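Local coordinates for protein alpha-glucosidase (Bacteroides thetaiotaomicron, PDB 5XFM) that hydrolyses glycosidic bonds as a family 97 glycoside hydrolase, acting as a bifunctional beta-L-arabinopyranosidase and alpha-galactosidase, at residues 134-144 against 250-261. The protein carries 1 engineered substitution. Residues are numbered along the deposited sequence; the frame is centred on the assembly and turned at random.
Sequences KASVTVKEEQT and PAFALPGATPWR
Val137 and Phe252 form a hydrogen-bonded pair where strands 136-142 and 251-253 run antiparallel in a sheet of the N-terminal beta domain, which belongs to the galactose mutarotase-like clan; their side chains lie side by side on one face. Val137 N gives to Phe252 O and Phe252 N to Val137 O, both at 2.9 Å. The Phe252 side chain can be followed outward. Its CB sets CG between the backbone N and the carbonyl carbon (chi1 47°), a turn that lays the ring beside Val137. Val137 CG1 sits over one ring face in a CH-pi contact, 4.2 Å from CG and nearest CE2 (3.4 Å), with CD2 and CZ next; CE1 and CZ also meet Val139 CG2, which approaches obliquely. Beta-branched valines suit this buried side, holding a methyl against the flat ring close to the backbone; Val137 CG1 also meets Leu254 CD2 at 3.7 Å. With alanine replacing Phe252, the methyls of Val137 and Val139 would probably lose their aromatic partner, leaving a gap beside them. Farther along, buried Arg261 and Glu142 suit each other as opposite charges: NE and NH2 face the carboxylate in a salt bridge, NH1 pairs with Glu211, and Tyr218 OH bonds Glu142 OE2. Arg261 NE donates a bent hydrogen bond (133°) to the syn lone pair of Glu142 OE1, which lies 21° out of the guanidinium plane.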
loop_
_atom_site.group_PDB
_atom_site.type_symbol
_atom_site.label_atom_id
_atom_site.label_comp_id
_atom_site.label_asym_id
_atom_site.label_seq_id
_atom_site.Cartn_x
_atom_site.Cartn_y
_atom_site.Cartn_z
ATOM N N LYS A 134 34.399 13.517 6.420
ATOM C CA LYS A 134 33.161 13.755 5.697
ATOM C C LYS A 134 31.977 13.758 6.663
ATOM O O LYS A 134 31.877 12.884 7.516
ATOM C CB LYS A 134 32.956 12.696 4.612
ATOM C CG LYS A 134 34.194 12.422 3.765
ATOM C CD LYS A 134 34.762 13.674 3.112
ATOM C CE LYS A 134 33.807 14.261 2.105
ATOM N NZ LYS A 134 34.483 15.315 1.301
ATOM N N ALA A 135 31.084 14.734 6.536
ATOM C CA ALA A 135 29.915 14.793 7.412
ATOM C C ALA A 135 28.628 14.547 6.625
ATOM O O ALA A 135 27.540 14.493 7.190
ATOM C CB ALA A 135 29.854 16.135 8.130
ATOM N N SER A 136 28.756 14.364 5.317
ATOM C CA SER A 136 27.585 14.099 4.498
ATOM C C SER A 136 27.943 13.279 3.278
ATOM O O SER A 136 29.095 13.233 2.856
ATOM C CB SER A 136 26.910 15.407 4.074
ATOM O OG SER A 136 27.799 16.247 3.355
ATOM N N VAL A 137 26.930 12.663 2.685
ATOM C CA VAL A 137 27.162 11.735 1.600
ATOM C C VAL A 137 26.070 11.839 0.543
ATOM O O VAL A 137 24.916 12.158 0.841
ATOM C CB VAL A 137 27.241 10.280 2.133
ATOM C CG1 VAL A 137 25.922 9.856 2.752
ATOM C CG2 VAL A 137 27.616 9.326 1.043
ATOM N N THR A 138 26.466 11.600 -0.701
ATOM C CA THR A 138 25.533 11.390 -1.793
ATOM C C THR A 138 25.721 9.972 -2.312
ATOM O O THR A 138 26.797 9.623 -2.789
ATOM C CB THR A 138 25.765 12.386 -2.941
ATOM O OG1 THR A 138 25.630 13.728 -2.454
ATOM C CG2 THR A 138 24.768 12.154 -4.065
ATOM N N VAL A 139 24.681 9.151 -2.219
ATOM C CA VAL A 139 24.756 7.795 -2.756
ATOM C C VAL A 139 24.435 7.819 -4.242
ATOM O O VAL A 139 23.284 8.025 -4.634
ATOM C CB VAL A 139 23.799 6.823 -2.035
ATOM C CG1 VAL A 139 23.858 5.444 -2.679
ATOM C CG2 VAL A 139 24.141 6.739 -0.556
ATOM N N LYS A 140 25.461 7.623 -5.065
ATOM C CA LYS A 140 25.311 7.693 -6.511
ATOM C C LYS A 140 24.456 6.542 -7.025
ATOM O O LYS A 140 23.679 6.714 -7.967
ATOM C CB LYS A 140 26.675 7.660 -7.211
ATOM C CG LYS A 140 27.615 8.808 -6.874
ATOM C CD LYS A 140 28.910 8.708 -7.674
ATOM C CE LYS A 140 29.954 9.705 -7.180
ATOM N NZ LYS A 140 29.553 11.124 -7.405
ATOM N N GLU A 141 24.593 5.370 -6.405
ATOM C CA GLU A 141 23.874 4.199 -6.908
ATOM C C GLU A 141 23.860 3.033 -5.922
ATOM O O GLU A 141 24.794 2.864 -5.162
ATOM C CB GLU A 141 24.529 3.776 -8.226
ATOM C CG GLU A 141 24.098 2.470 -8.830
ATOM C CD GLU A 141 24.829 2.212 -10.132
ATOM O OE1 GLU A 141 25.995 2.654 -10.243
ATOM O OE2 GLU A 141 24.245 1.588 -11.043
ATOM N N GLU A 142 22.799 2.237 -5.914
ATOM C CA GLU A 142 22.803 1.000 -5.139
ATOM C C GLU A 142 23.026 -0.193 -6.062
ATOM O O GLU A 142 22.453 -0.262 -7.148
ATOM C CB GLU A 142 21.503 0.826 -4.340
ATOM C CG GLU A 142 21.561 1.423 -2.941
ATOM C CD GLU A 142 20.285 1.223 -2.136
ATOM O OE1 GLU A 142 19.911 0.065 -1.845
ATOM O OE2 GLU A 142 19.653 2.241 -1.783
ATOM N N GLN A 143 23.906 -1.096 -5.645
ATOM C CA GLN A 143 24.117 -2.356 -6.347
ATOM C C GLN A 143 23.131 -3.403 -5.812
ATOM O O GLN A 143 22.942 -4.461 -6.413
ATOM C CB GLN A 143 25.568 -2.815 -6.184
ATOM C CG GLN A 143 25.897 -4.185 -6.755
ATOM C CD GLN A 143 27.391 -4.381 -6.934
ATOM O OE1 GLN A 143 27.964 -3.965 -7.938
ATOM N NE2 GLN A 143 28.029 -5.003 -5.950
ATOM N N THR A 144 22.512 -3.082 -4.676
ATOM C CA THR A 144 21.556 -3.956 -3.988
ATOM C C THR A 144 20.634 -4.679 -4.958
ATOM O O THR A 144 19.969 -4.051 -5.788
ATOM C CB THR A 144 20.685 -3.154 -2.994
ATOM O OG1 THR A 144 21.522 -2.343 -2.158
ATOM C CG2 THR A 144 19.833 -4.085 -2.132
ATOM N N PRO A 250 20.262 10.352 -3.843
ATOM C CA PRO A 250 19.908 10.757 -2.482
ATOM C C PRO A 250 21.124 11.177 -1.656
ATOM O O PRO A 250 22.211 10.619 -1.793
ATOM C CB PRO A 250 19.265 9.497 -1.902
ATOM C CG PRO A 250 19.929 8.394 -2.628
ATOM C CD PRO A 250 20.109 8.899 -4.030
ATOM N N ALA A 251 20.918 12.148 -0.781
ATOM C CA ALA A 251 21.992 12.716 0.004
ATOM C C ALA A 251 21.554 12.806 1.453
ATOM O O ALA A 251 20.390 13.094 1.725
ATOM C CB ALA A 251 22.375 14.081 -0.528
ATOM N N PHE A 252 22.465 12.527 2.383
ATOM C CA PHE A 252 22.125 12.655 3.799
ATOM C C PHE A 252 23.339 12.877 4.694
ATOM O O PHE A 252 24.482 12.840 4.238
ATOM C CB PHE A 252 21.330 11.431 4.277
ATOM C CG PHE A 252 21.917 10.117 3.863
ATOM C CD1 PHE A 252 21.575 9.541 2.644
ATOM C CD2 PHE A 252 22.800 9.447 4.693
ATOM C CE1 PHE A 252 22.106 8.327 2.262
ATOM C CE2 PHE A 252 23.338 8.231 4.319
ATOM C CZ PHE A 252 22.990 7.668 3.103
ATOM N N ALA A 253 23.068 13.157 5.965
ATOM C CA ALA A 253 24.116 13.421 6.945
ATOM C C ALA A 253 24.818 12.144 7.415
ATOM O O ALA A 253 24.206 11.079 7.487
ATOM C CB ALA A 253 23.533 14.160 8.135
ATOM N N LEU A 254 26.100 12.265 7.749
ATOM C CA LEU A 254 26.833 11.162 8.372
ATOM C C LEU A 254 26.978 11.429 9.864
ATOM O O LEU A 254 27.270 12.555 10.257
ATOM C CB LEU A 254 28.216 10.975 7.748
ATOM C CG LEU A 254 28.296 10.625 6.266
ATOM C CD1 LEU A 254 29.747 10.619 5.826
ATOM C CD2 LEU A 254 27.614 9.305 5.969
ATOM N N PRO A 255 26.793 10.394 10.702
ATOM C CA PRO A 255 26.436 9.024 10.307
ATOM C C PRO A 255 24.978 8.893 9.865
ATOM O O PRO A 255 24.099 9.534 10.442
ATOM C CB PRO A 255 26.701 8.215 11.584
ATOM C CG PRO A 255 26.523 9.197 12.690
ATOM C CD PRO A 255 27.044 10.504 12.153
ATOM N N GLY A 256 24.741 8.076 8.843
ATOM C CA GLY A 256 23.405 7.880 8.298
ATOM C C GLY A 256 23.132 6.463 7.817
ATOM O O GLY A 256 23.932 5.550 8.050
ATOM N N ALA A 257 21.996 6.274 7.145
ATOM C CA ALA A 257 21.595 4.949 6.686
ATOM C C ALA A 257 20.692 4.995 5.448
ATOM O O ALA A 257 20.117 6.035 5.120
ATOM C CB ALA A 257 20.890 4.193 7.821
ATOM N N THR A 258 20.585 3.857 4.762
ATOM C CA THR A 258 19.617 3.683 3.693
ATOM C C THR A 258 18.309 3.221 4.322
ATOM O O THR A 258 18.293 2.814 5.481
ATOM C CB THR A 258 20.075 2.643 2.646
ATOM O OG1 THR A 258 19.965 1.327 3.190
ATOM C CG2 THR A 258 21.498 2.900 2.210
ATOM N N PRO A 259 17.197 3.316 3.581
ATOM C CA PRO A 259 15.954 2.675 4.024
ATOM C C PRO A 259 16.087 1.156 4.105
ATOM O O PRO A 259 17.123 0.597 3.734
ATOM C CB PRO A 259 14.946 3.068 2.944
ATOM C CG PRO A 259 15.513 4.289 2.308
ATOM C CD PRO A 259 16.998 4.145 2.382
ATOM N N TRP A 260 15.049 0.493 4.603
ATOM C CA TRP A 260 15.068 -0.955 4.722
ATOM C C TRP A 260 14.601 -1.616 3.421
ATOM O O TRP A 260 13.568 -1.247 2.868
ATOM C CB TRP A 260 14.186 -1.404 5.887
ATOM C CG TRP A 260 14.651 -0.890 7.223
ATOM C CD1 TRP A 260 14.289 0.289 7.818
ATOM C CD2 TRP A 260 15.567 -1.528 8.124
ATOM N NE1 TRP A 260 14.922 0.422 9.030
ATOM C CE2 TRP A 260 15.708 -0.680 9.246
ATOM C CE3 TRP A 260 16.275 -2.734 8.098
ATOM C CZ2 TRP A 260 16.529 -1.000 10.326
ATOM C CZ3 TRP A 260 17.093 -3.048 9.176
ATOM C CH2 TRP A 260 17.213 -2.182 10.272
ATOM N N ARG A 261 15.382 -2.570 2.929
ATOM C CA ARG A 261 14.976 -3.451 1.840
ATOM C C ARG A 261 14.277 -4.650 2.475
ATOM O O ARG A 261 14.821 -5.250 3.405
ATOM C CB ARG A 261 16.195 -3.923 1.064
ATOM C CG ARG A 261 17.185 -2.826 0.719
ATOM C CD ARG A 261 16.603 -1.843 -0.227
ATOM N NE ARG A 261 17.423 -0.649 -0.422
ATOM C CZ ARG A 261 16.910 0.577 -0.500
ATOM N NH1 ARG A 261 15.602 0.763 -0.356
ATOM N NH2 ARG A 261 17.701 1.619 -0.684
#